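Local coordinates for protein CEL44C (Paenibacillus polymyxa, PDB 2YIH) that hydrolyses internal beta-1,4-glucosidic linkages in xyloglucan, acting as an endo-glucanase of glycoside hydrolase family 44, at residues A[12-17]-A[447-452]; A[419-424]-A[437-442]. The protein carries 8 engineered substitutions. One frame throughout, in Å; residues are numbered along the deposited sequence.

Contact 1 (A[12-17]-A[447-452]); sequences IKVDTF and LHLVVM. Unlike the reference sequence in segment 12-17: F17 (reference Ser).
L447 leans across to T16 and V14. Its CB leaves the strand toward 12-17, with CG anti to the backbone N (chi1 166°). CG then splits into two methyls. CD1 does most of the touching: it packs 3.7 Å from CG2 of T16 and reaches CG1 of V14 at 4.2 Å. CD2 of L447 lies a little farther from the same threonine methyl, 4.1 Å from T16 CG2. T16 presents its methyl to L447, while its OG1 is hydrogen-bonded to the backbone O of S467.

The two strands belong to one sheet of the beta-sandwich domain beside the TIM barrel. They are not neighbours in it. Strands 421-427 and 433-439 run between them, and the sheet curls so that the axes of 12-15 and 447-452 still come within 10.1 Å of each other, roughly antiparallel. Only side chains bridge the gap. CD2 of L449 sits against both methyls of V14, with CG2 of V14 at 3.9 Å. Farther along, CD1 of I12 meets CG2 of V451 at 3.9 Å. F464 also packs on I12 and L449.

Contact 2 (A[419-424]-A[437-442]); sequences GDTSVS and ASVTNA
The carboxylate of D420 is held between T440 on one face and the T421 hydroxyl on the other side of its plane. CG2 of T440 lies over the first face, 3.7 Å from OD2 of D420, and the two side chains cross at about a right angle. From the opposite side T421 OG1 donates to OD1 of D420 at 2.9 Å, 40° out of the plane. The same OD1 takes a weak bond from the backbone N of N441, which comes from the T440 side. D420 CG sits between its own backbone N and carbonyl carbon (chi1 64°), which sets CG beside T440 OG1 and CG2, each 3.9 Å away. The backbone N of D420 donates to OG1 of the same threonine at 3.2 Å.

The two segments form the open end of the hairpin of strands 421-427 and 433-439. A classic beta bulge sets two residues, D420 and T421, against the single V439. T421 N donates to V439 O at 2.9 Å, nearly on the C=O axis, though bent at the hydrogen (142°), and V439 N returns a bond to T421 O. Beyond the bulge, OG of S438 accepts G419 N at 2.8 Å. On the face shared by V423, A437 and V439, CG2 of V423 packs 3.6 Å from CB of A437, and its CG1 touches CG2 of V439. One water joins S422 OG to A437 O. Another joins V423 O to A437 N.

How the contacts relate
Both contacts lie in the same curled sheet, away from the glycan pocket and the calcium site. Contact 2 pairs two neighbouring strands of it, 421-427 and 433-439. Contact 1 joins the strands that flank them, 9-22 and 446-453, and closes a chain loop in which contact 2 is nested. Backbone contacts between S438 and H448 and between S424 and D15, probably hydrogen bonds, tie the four strands side by side. Contact 1 is fully buried and apolar, made by side chains alone. Contact 2 is partly buried: backbone bonds, hydroxyls and waters dominate, and its D420 end is exposed. A437 serves both places, since V14 and L449 also pack on it.

Contact 1 (A[12-17]-A[447-452])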
ATOM      1  N   ILE A  12     -16.200  15.960  20.170  1.00 15.50           N
ATOM      2  CA  ILE A  12     -15.809  14.658  19.631  1.00 15.45           C
ATOM      3  C   ILE A  12     -16.486  13.589  20.479  1.00 16.47           C
ATOM      4  O   ILE A  12     -16.383  13.619  21.705  1.00 16.64           O
ATOM      5  CB  ILE A  12     -14.294  14.490  19.654  1.00 15.97           C
ATOM      6  CG1 ILE A  12     -13.662  15.352  18.537  1.00 15.27           C
ATOM      7  CG2 ILE A  12     -13.905  13.003  19.396  1.00 15.28           C
ATOM      8  CD1 ILE A  12     -12.146  15.229  18.458  1.00 15.59           C
ATOM      9  N   LYS A  13     -17.243  12.709  19.819  1.00 16.20           N
ATOM     10  CA  LYS A  13     -18.002  11.676  20.536  1.00 16.43           C
ATOM     11  C   LYS A  13     -17.388  10.333  20.203  1.00 15.46           C
ATOM     12  O   LYS A  13     -17.277  10.011  19.045  1.00 15.83           O
ATOM     13  CB  LYS A  13     -19.467  11.679  20.091  1.00 17.02           C
ATOM     14  CG  LYS A  13     -20.227  12.989  20.347  1.00 21.25           C
ATOM     15  N   VAL A  14     -16.946   9.594  21.213  1.00 15.53           N
ATOM     16  CA  VAL A  14     -16.350   8.271  20.992  1.00 16.04           C
ATOM     17  C   VAL A  14     -17.222   7.253  21.712  1.00 16.44           C
ATOM     18  O   VAL A  14     -17.530   7.422  22.912  1.00 16.73           O
ATOM     19  CB  VAL A  14     -14.914   8.196  21.542  1.00 15.99           C
ATOM     20  CG1 VAL A  14     -14.318   6.811  21.274  1.00 16.86           C
ATOM     21  CG2 VAL A  14     -14.034   9.294  20.904  1.00 17.09           C
ATOM     22  N   ASP A  15     -17.662   6.232  20.979  1.00 16.18           N
ATOM     23  CA  ASP A  15     -18.521   5.183  21.550  1.00 15.77           C
ATOM     24  C   ASP A  15     -17.879   3.807  21.307  1.00 15.08           C
ATOM     25  O   ASP A  15     -17.883   3.293  20.180  1.00 14.95           O
ATOM     26  CB  ASP A  15     -19.926   5.266  20.938  1.00 17.19           C
ATOM     27  CG  ASP A  15     -20.907   4.322  21.606  1.00 18.21           C
ATOM     28  OD1 ASP A  15     -20.445   3.414  22.338  1.00 18.89           O
ATOM     29  OD2 ASP A  15     -22.134   4.493  21.407  1.00 18.88           O
ATOM     30  N   THR A  16     -17.253   3.273  22.347  1.00 14.81           N
ATOM     31  CA  THR A  16     -16.475   2.041  22.250  1.00 15.16           C
ATOM     32  C   THR A  16     -17.360   0.832  21.976  1.00 15.19           C
ATOM     33  O   THR A  16     -16.852  -0.242  21.675  1.00 15.88           O
ATOM     34  CB  THR A  16     -15.619   1.773  23.526  1.00 15.71           C
ATOM     35  OG1 THR A  16     -16.487   1.588  24.660  1.00 15.70           O
ATOM     36  CG2 THR A  16     -14.684   2.963  23.808  1.00 15.59           C
ATOM     37  N   PHE A  17     -18.672   1.001  22.122  1.00 14.97           N
ATOM     38  CA  PHE A  17     -19.622  -0.075  21.833  1.00 16.29           C
ATOM     39  C   PHE A  17     -20.015  -0.093  20.364  1.00 15.85           C
ATOM     40  O   PHE A  17     -20.528  -1.107  19.890  1.00 17.14           O
ATOM     41  CB  PHE A  17     -20.937   0.086  22.631  1.00 17.13           C
ATOM     42  CG  PHE A  17     -20.752   0.301  24.119  1.00 17.87           C
ATOM     43  CD1 PHE A  17     -19.721  -0.320  24.818  1.00 17.68           C
ATOM     44  CD2 PHE A  17     -21.705   1.047  24.844  1.00 19.42           C
ATOM     45  CE1 PHE A  17     -19.586  -0.141  26.187  1.00 19.04           C
ATOM     46  CE2 PHE A  17     -21.574   1.225  26.207  1.00 18.27           C
ATOM     47  CZ  PHE A  17     -20.531   0.617  26.885  1.00 19.62           C
ATOM     48  N   LEU A 447      -8.256   2.909  26.082  1.00 13.87           N
ATOM     49  CA  LEU A 447      -8.878   3.455  24.867  1.00 12.94           C
ATOM     50  C   LEU A 447      -7.874   4.357  24.141  1.00 13.17           C
ATOM     51  O   LEU A 447      -7.248   5.204  24.760  1.00 13.57           O
ATOM     52  CB  LEU A 447     -10.180   4.234  25.191  1.00 13.44           C
ATOM     53  CG  LEU A 447     -10.817   5.153  24.139  1.00 12.96           C
ATOM     54  CD1 LEU A 447     -11.342   4.298  22.958  1.00 13.08           C
ATOM     55  CD2 LEU A 447     -11.987   5.938  24.733  1.00 13.48           C
ATOM     56  N   HIS A 448      -7.749   4.183  22.823  1.00 12.13           N
ATOM     57  CA  HIS A 448      -6.734   4.894  22.035  1.00 11.66           C
ATOM     58  C   HIS A 448      -7.449   5.892  21.140  1.00 12.13           C
ATOM     59  O   HIS A 448      -8.379   5.518  20.401  1.00 12.12           O
ATOM     60  CB  HIS A 448      -5.969   3.888  21.177  1.00 11.31           C
ATOM     61  CG  HIS A 448      -4.957   3.097  21.941  1.00 11.67           C
ATOM     62  ND1 HIS A 448      -5.254   1.912  22.586  1.00 12.67           N
ATOM     63  CD2 HIS A 448      -3.641   3.324  22.148  1.00 10.48           C
ATOM     64  CE1 HIS A 448      -4.174   1.476  23.204  1.00 11.50           C
ATOM     65  NE2 HIS A 448      -3.183   2.318  22.960  1.00 12.75           N
ATOM     66  N   LEU A 449      -6.985   7.145  21.144  1.00 11.55           N
ATOM     67  CA  LEU A 449      -7.569   8.168  20.279  1.00 12.15           C
ATOM     68  C   LEU A 449      -6.449   8.855  19.537  1.00 12.20           C
ATOM     69  O   LEU A 449      -5.495   9.320  20.165  1.00 14.15           O
ATOM     70  CB  LEU A 449      -8.300   9.243  21.087  1.00 13.34           C
ATOM     71  CG  LEU A 449      -9.309   8.780  22.122  1.00 13.64           C
ATOM     72  CD1 LEU A 449      -9.879  10.043  22.804  1.00 15.20           C
ATOM     73  CD2 LEU A 449     -10.435   7.932  21.505  1.00 14.37           C
ATOM     74  N   VAL A 450      -6.536   8.898  18.214  1.00 10.91           N
ATOM     75  CA  VAL A 450      -5.590   9.732  17.428  1.00 10.47           C
ATOM     76  C   VAL A 450      -6.390  10.914  16.904  1.00 10.62           C
ATOM     77  O   VAL A 450      -7.449  10.742  16.279  1.00 10.57           O
ATOM     78  CB  VAL A 450      -4.912   8.914  16.277  1.00 10.48           C
ATOM     79  CG1 VAL A 450      -4.172   9.878  15.287  1.00 10.46           C
ATOM     80  CG2 VAL A 450      -3.924   7.931  16.846  1.00 10.65           C
ATOM     81  N   VAL A 451      -5.966  12.118  17.278  1.00 10.10           N
ATOM     82  CA  VAL A 451      -6.676  13.336  16.899  1.00 10.69           C
ATOM     83  C   VAL A 451      -5.707  14.344  16.260  1.00 10.80           C
ATOM     84  O   VAL A 451      -4.510  14.411  16.611  1.00 10.60           O
ATOM     85  CB  VAL A 451      -7.429  13.950  18.116  1.00 11.48           C
ATOM     86  CG1 VAL A 451      -6.459  14.361  19.247  1.00 11.99           C
ATOM     87  CG2 VAL A 451      -8.322  15.126  17.668  1.00 11.35           C
ATOM     88  N   MET A 452      -6.191  15.090  15.290  1.00 10.54           N
ATOM     89  CA  MET A 452      -5.312  16.058  14.636  1.00 10.45           C
ATOM     90  C   MET A 452      -6.017  17.350  14.296  1.00 10.55           C
ATOM     91  O   MET A 452      -7.211  17.346  13.993  1.00 11.01           O
ATOM     92  CB  MET A 452      -4.667  15.445  13.389  1.00 10.84           C
ATOM     93  CG  MET A 452      -5.655  15.137  12.250  1.00 10.59           C
ATOM     94  SD  MET A 452      -5.235  13.634  11.339  1.00 10.59           S
ATOM     95  CE  MET A 452      -5.748  12.396  12.564  1.00 11.33           C
TER

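Contact 2 (A[419-424]-A[437-442])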
ATOM      1  N   GLY A 419      -5.027   0.476  18.853  1.00  9.88           N
ATOM      2  CA  GLY A 419      -5.708  -0.800  19.082  1.00 10.22           C
ATOM      3  C   GLY A 419      -6.018  -1.540  17.798  1.00 10.48           C
ATOM      4  O   GLY A 419      -6.033  -0.922  16.701  1.00 10.60           O
ATOM      5  N   ASP A 420      -6.420  -2.806  17.940  1.00 10.71           N
ATOM      6  CA  ASP A 420      -6.734  -3.649  16.783  1.00 11.90           C
ATOM      7  C   ASP A 420      -8.177  -3.551  16.328  1.00 11.44           C
ATOM      8  O   ASP A 420      -8.563  -4.133  15.334  1.00 10.94           O
ATOM      9  CB  ASP A 420      -6.311  -5.121  16.992  1.00 13.19           C
ATOM     10  CG  ASP A 420      -7.060  -5.834  18.126  1.00 15.09           C
ATOM     11  OD1 ASP A 420      -8.035  -5.285  18.683  1.00 14.58           O
ATOM     12  OD2 ASP A 420      -6.701  -7.018  18.430  1.00 15.97           O
ATOM     13  N   THR A 421      -8.980  -2.856  17.111  1.00 10.74           N
ATOM     14  CA  THR A 421     -10.409  -2.761  16.856  1.00 10.58           C
ATOM     15  C   THR A 421     -10.816  -1.294  16.701  1.00 10.64           C
ATOM     16  O   THR A 421     -10.722  -0.529  17.658  1.00 10.19           O
ATOM     17  CB  THR A 421     -11.197  -3.359  18.041  1.00 10.46           C
ATOM     18  OG1 THR A 421     -10.844  -4.749  18.184  1.00 11.23           O
ATOM     19  CG2 THR A 421     -12.717  -3.245  17.752  1.00 10.85           C
ATOM     20  N   SER A 422     -11.237  -0.882  15.498  1.00 10.22           N
ATOM     21  CA  SER A 422     -11.764   0.477  15.304  1.00 10.15           C
ATOM     22  C   SER A 422     -13.063   0.627  16.070  1.00  9.90           C
ATOM     23  O   SER A 422     -13.861  -0.301  16.099  1.00  9.98           O
ATOM     24  CB  SER A 422     -12.038   0.766  13.819  1.00  9.76           C
ATOM     25  OG  SER A 422     -12.647   2.036  13.627  1.00 10.27           O
ATOM     26  N   VAL A 423     -13.288   1.795  16.660  1.00 10.19           N
ATOM     27  CA  VAL A 423     -14.617   2.090  17.213  1.00 10.59           C
ATOM     28  C   VAL A 423     -15.052   3.487  16.790  1.00 11.71           C
ATOM     29  O   VAL A 423     -14.244   4.289  16.310  1.00 11.39           O
ATOM     30  CB  VAL A 423     -14.641   1.957  18.767  1.00 10.33           C
ATOM     31  CG1 VAL A 423     -14.157   0.567  19.223  1.00  9.85           C
ATOM     32  CG2 VAL A 423     -13.851   3.098  19.457  1.00  9.99           C
ATOM     33  N   SER A 424     -16.347   3.776  16.916  1.00 12.55           N
ATOM     34  CA  SER A 424     -16.892   5.015  16.382  1.00 13.86           C
ATOM     35  C   SER A 424     -16.263   6.254  17.037  1.00 13.66           C
ATOM     36  O   SER A 424     -16.209   6.379  18.268  1.00 13.06           O
ATOM     37  CB  SER A 424     -18.414   5.008  16.568  1.00 15.15           C
ATOM     38  OG  SER A 424     -19.008   6.251  16.245  1.00 15.21           O
ATOM     39  N   ALA A 437     -10.507   6.256  16.631  1.00  8.79           N
ATOM     40  CA  ALA A 437     -10.497   5.635  17.944  1.00  8.95           C
ATOM     41  C   ALA A 437     -10.364   4.134  17.828  1.00  9.21           C
ATOM     42  O   ALA A 437     -10.773   3.540  16.838  1.00 10.39           O
ATOM     43  CB  ALA A 437     -11.813   5.986  18.723  1.00  8.84           C
ATOM     44  N   SER A 438      -9.816   3.515  18.864  1.00 10.23           N
ATOM     45  CA  SER A 438      -9.672   2.054  18.843  1.00 10.45           C
ATOM     46  C   SER A 438      -9.537   1.509  20.248  1.00 11.22           C
ATOM     47  O   SER A 438      -9.133   2.234  21.158  1.00 10.85           O
ATOM     48  CB  SER A 438      -8.433   1.639  18.025  1.00 11.13           C
ATOM     49  OG  SER A 438      -7.260   2.199  18.582  1.00 11.25           O
ATOM     50  N   VAL A 439      -9.875   0.223  20.397  1.00 11.76           N
ATOM     51  CA  VAL A 439      -9.537  -0.567  21.578  1.00 12.20           C
ATOM     52  C   VAL A 439      -8.875  -1.880  21.117  1.00 13.18           C
ATOM     53  O   VAL A 439      -8.843  -2.162  19.921  1.00 12.95           O
ATOM     54  CB  VAL A 439     -10.796  -0.896  22.399  1.00 12.22           C
ATOM     55  CG1 VAL A 439     -11.439   0.402  22.910  1.00 12.44           C
ATOM     56  CG2 VAL A 439     -11.793  -1.745  21.573  1.00 11.75           C
ATOM     57  N   THR A 440      -8.444  -2.725  22.047  1.00 15.05           N
ATOM     58  CA  THR A 440      -7.941  -4.058  21.672  1.00 15.67           C
ATOM     59  C   THR A 440      -8.749  -5.126  22.404  1.00 17.15           C
ATOM     60  O   THR A 440      -9.015  -4.973  23.594  1.00 15.80           O
ATOM     61  CB  THR A 440      -6.410  -4.205  21.941  1.00 17.42           C
ATOM     62  OG1 THR A 440      -5.684  -3.459  20.955  1.00 16.96           O
ATOM     63  CG2 THR A 440      -5.956  -5.686  21.848  1.00 16.67           C
ATOM     64  N   ASN A 441      -9.179  -6.168  21.685  1.00 17.88           N
ATOM     65  CA  ASN A 441      -9.897  -7.307  22.306  1.00 19.47           C
ATOM     66  C   ASN A 441     -11.067  -6.791  23.150  1.00 20.48           C
ATOM     67  O   ASN A 441     -11.295  -7.262  24.267  1.00 21.84           O
ATOM     68  CB  ASN A 441      -8.950  -8.147  23.187  1.00 21.59           C
ATOM     69  CG  ASN A 441      -9.561  -9.511  23.581  1.00 23.42           C
ATOM     70  OD1 ASN A 441     -10.424 -10.041  22.871  1.00 24.23           O
ATOM     71  ND2 ASN A 441      -9.067 -10.106  24.668  1.00 24.28           N
ATOM     72  N   ALA A 442     -11.772  -5.793  22.612  1.00 19.20           N
ATOM     73  CA  ALA A 442     -12.953  -5.186  23.262  1.00 19.80           C
ATOM     74  C   ALA A 442     -12.628  -4.580  24.622  1.00 20.21           C
ATOM     75  O   ALA A 442     -13.455  -4.605  25.535  1.00 22.02           O
ATOM     76  CB  ALA A 442     -14.127  -6.199  23.353  1.00 19.00           C
TER
HETATM   77  O   HOH W   1     -12.337  -6.311  19.730  1.00 23.82           O
HETATM   78  O   HOH W   2     -10.585   3.765  14.071  1.00 10.25           O
HETATM   79  O   HOH W   3     -12.514   5.648  14.693  1.00 11.96           O